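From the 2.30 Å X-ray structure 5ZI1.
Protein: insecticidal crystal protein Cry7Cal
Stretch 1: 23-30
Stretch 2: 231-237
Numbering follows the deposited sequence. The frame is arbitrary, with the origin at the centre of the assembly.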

# COMPACT_ATOMS: atom_id res chain seq x y z
N THR A 23 9.58 1.73 -8.54
CA THR A 23 9.97 1.70 -9.94
C THR A 23 8.78 1.47 -10.86
O THR A 23 8.61 2.19 -11.85
N PHE A 24 7.93 0.49 -10.55
CA PHE A 24 6.80 0.22 -11.42
C PHE A 24 5.75 1.32 -11.33
O PHE A 24 5.11 1.65 -12.33
N MET A 25 5.55 1.89 -10.14
CA MET A 25 4.64 3.03 -10.03
C MET A 25 5.17 4.23 -10.82
O MET A 25 4.39 4.97 -11.44
N GLY A 26 6.48 4.44 -10.80
CA GLY A 26 7.03 5.59 -11.50
C GLY A 26 6.88 5.47 -13.00
O GLY A 26 6.73 6.48 -13.69
N PHE A 27 6.90 4.25 -13.52
CA PHE A 27 6.78 4.00 -14.94
C PHE A 27 5.35 3.58 -15.33
O PHE A 27 5.14 3.07 -16.44
N ALA A 28 4.37 3.78 -14.46
CA ALA A 28 3.03 3.28 -14.74
C ALA A 28 2.46 4.01 -15.94
O ALA A 28 2.41 5.25 -15.96
N GLY A 29 2.04 3.24 -16.96
CA GLY A 29 1.39 3.78 -18.13
C GLY A 29 2.32 4.11 -19.29
O GLY A 29 1.85 4.21 -20.43
N HIS A 30 3.63 4.28 -19.03
CA HIS A 30 4.58 4.58 -20.09
C HIS A 30 4.60 3.47 -21.14
O HIS A 30 4.32 2.30 -20.85
N PRO A 231 -2.47 -3.10 -7.25
CA PRO A 231 -3.08 -1.97 -7.98
C PRO A 231 -2.46 -1.73 -9.35
O PRO A 231 -3.11 -1.16 -10.22
N LEU A 232 -1.21 -2.13 -9.56
CA LEU A 232 -0.58 -1.91 -10.85
C LEU A 232 -1.10 -2.85 -11.92
O LEU A 232 -1.09 -2.49 -13.10
N PHE A 233 -1.52 -4.06 -11.53
CA PHE A 233 -1.89 -5.09 -12.50
C PHE A 233 -2.88 -4.59 -13.56
O PHE A 233 -2.57 -4.74 -14.76
N PRO A 234 -4.01 -3.98 -13.23
CA PRO A 234 -4.88 -3.45 -14.30
C PRO A 234 -4.24 -2.30 -15.08
O PRO A 234 -4.63 -2.09 -16.24
N ILE A 235 -3.30 -1.55 -14.51
CA ILE A 235 -2.68 -0.47 -15.28
C ILE A 235 -1.79 -1.00 -16.40
O ILE A 235 -1.52 -0.28 -17.37
N TYR A 236 -1.37 -2.27 -16.34
CA TYR A 236 -0.61 -2.80 -17.47
C TYR A 236 -1.49 -3.02 -18.69
O TYR A 236 -0.97 -3.43 -19.75
N ASP A 237 -2.79 -2.79 -18.56
CA ASP A 237 -3.75 -2.81 -19.67
C ASP A 237 -3.51 -1.56 -20.51
O ASP A 237 -4.00 -0.48 -20.18

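The contact between residues 23-30 and 231-237 of Cry7Cal is a small, largely apolar packing of side chains between segments more than 200 residues apart in sequence, with no hydrogen bond crossing it. It illustrates a general principle: where a helix runs out into a turn, a few well-placed aliphatic and aromatic groups can join it to a distant segment, while the polar groups find their partners elsewhere. About 264 Å² is buried, counting both sides.

L232 gives up more surface to this contact than any other residue. Its CA-to-CB bond points toward the first stretch, and with chi1 in m and chi2 in t, CD1 reaches F24, CD2 reaches A28, and both methyl groups touch M25. CD1 lies 3.7 Å from CB of F24 and 4.2 Å from CG of M25, whereas CD2 rests 4.1 Å from CA of M25 and 4.3 Å from CB of A28. A single leucine thus touches three residues spread along the end of the helix and the loop beyond.

F24 also points toward its partner, and its m rotamer (chi1 -80°) carries the ring past L232 to Y236. The tyrosine makes the reverse journey: its CA-to-CB bond points away, yet with chi1 at -64° (m) the long side chain brings its end back to the first stretch. OH of Y236 comes within 3.2 Å of CD1 of F24, approaching the phenylalanine ring obliquely, and CZ of Y236 is 4.2 Å from the same CD1 atom. Seen from the tyrosine, CD1 lies at the edge of the ring, near its plane. The hydroxyl is hydrogen-bonded elsewhere in the structure, so it can lie beside an apolar ring without being left unsatisfied.

M25 points sideways, in an m, t, p conformation, and touches L232 through its CA and CG atoms. Beyond the helix, A28 directs its methyl toward the second stretch, where CB is 4.1 Å from CG2 of I235. The isoleucine, m at chi1 and t at chi2, points back, and the same CG2 lies 4.1 Å from the backbone N of G29. A28 and G29 are the two middle residues of a type II turn from F27 to H30. At G29 the positive phi would jam a CB against the preceding carbonyl oxygen, a constraint that by itself calls for glycine. The turn is closed by H30 N to F27 O at 3.2 Å, and H30 ND1 adds a weak hydrogen bond to F27 O, also 3.2 Å; neither F27 nor H30 touches the second stretch.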

# COMPACT_ATOMS: atom_id res chain seq x y z
CB THR A 23 11.03 0.63 -10.15
OG1 THR A 23 12.03 0.79 -9.15
CG2 THR A 23 11.64 0.73 -11.53
CB PHE A 24 6.20 -1.14 -11.10
CG PHE A 24 6.96 -2.27 -11.70
CD1 PHE A 24 6.84 -2.55 -13.05
CD2 PHE A 24 7.81 -3.04 -10.92
CE1 PHE A 24 7.56 -3.59 -13.62
CE2 PHE A 24 8.53 -4.09 -11.48
CZ PHE A 24 8.40 -4.36 -12.84
CB MET A 25 4.43 3.42 -8.57
CG MET A 25 3.85 2.34 -7.69
SD MET A 25 3.24 2.99 -6.11
CE MET A 25 2.01 4.17 -6.63
CB PHE A 27 7.81 2.94 -15.35
CG PHE A 27 8.01 2.79 -16.84
CD1 PHE A 27 8.93 3.58 -17.52
CD2 PHE A 27 7.30 1.83 -17.57
CE1 PHE A 27 9.12 3.43 -18.89
CE2 PHE A 27 7.48 1.68 -18.94
CZ PHE A 27 8.39 2.48 -19.60
CB ALA A 28 2.13 3.45 -13.52
CB HIS A 30 6.00 4.75 -19.54
CG HIS A 30 6.22 5.96 -18.69
ND1 HIS A 30 5.83 6.03 -17.36
CD2 HIS A 30 6.89 7.12 -18.94
CE1 HIS A 30 6.21 7.19 -16.85
NE2 HIS A 30 6.85 7.87 -17.79
CB PRO A 231 -2.86 -0.78 -7.05
CG PRO A 231 -2.62 -1.38 -5.70
CD PRO A 231 -1.96 -2.69 -5.93
CB LEU A 232 0.93 -2.06 -10.73
CG LEU A 232 1.55 -0.97 -9.85
CD1 LEU A 232 2.95 -1.35 -9.40
CD2 LEU A 232 1.57 0.32 -10.63
CB PHE A 233 -2.44 -6.32 -11.77
CG PHE A 233 -1.36 -7.13 -11.04
CD1 PHE A 233 -0.06 -6.68 -10.98
CD2 PHE A 233 -1.68 -8.34 -10.43
CE1 PHE A 233 0.91 -7.41 -10.32
CE2 PHE A 233 -0.72 -9.08 -9.79
CZ PHE A 233 0.58 -8.62 -9.72
CB PRO A 234 -6.13 -2.97 -13.54
CG PRO A 234 -5.99 -3.49 -12.14
CD PRO A 234 -4.53 -3.61 -11.90
CB ILE A 235 -1.94 0.48 -14.31
CG1 ILE A 235 -2.97 1.21 -13.47
CG2 ILE A 235 -1.08 1.50 -15.05
CD1 ILE A 235 -2.44 1.75 -12.24
CB TYR A 236 0.08 -4.12 -17.09
CG TYR A 236 1.13 -4.03 -16.00
CD1 TYR A 236 2.02 -2.97 -15.93
CD2 TYR A 236 1.23 -5.03 -15.04
CE1 TYR A 236 2.97 -2.91 -14.94
CE2 TYR A 236 2.17 -4.97 -14.04
CZ TYR A 236 3.03 -3.91 -13.99
OH TYR A 236 3.97 -3.86 -12.99
CB ASP A 237 -5.17 -2.87 -19.12
CG ASP A 237 -6.24 -2.88 -20.19
OD1 ASP A 237 -5.95 -2.53 -21.36
OD2 ASP A 237 -7.40 -3.19 -19.85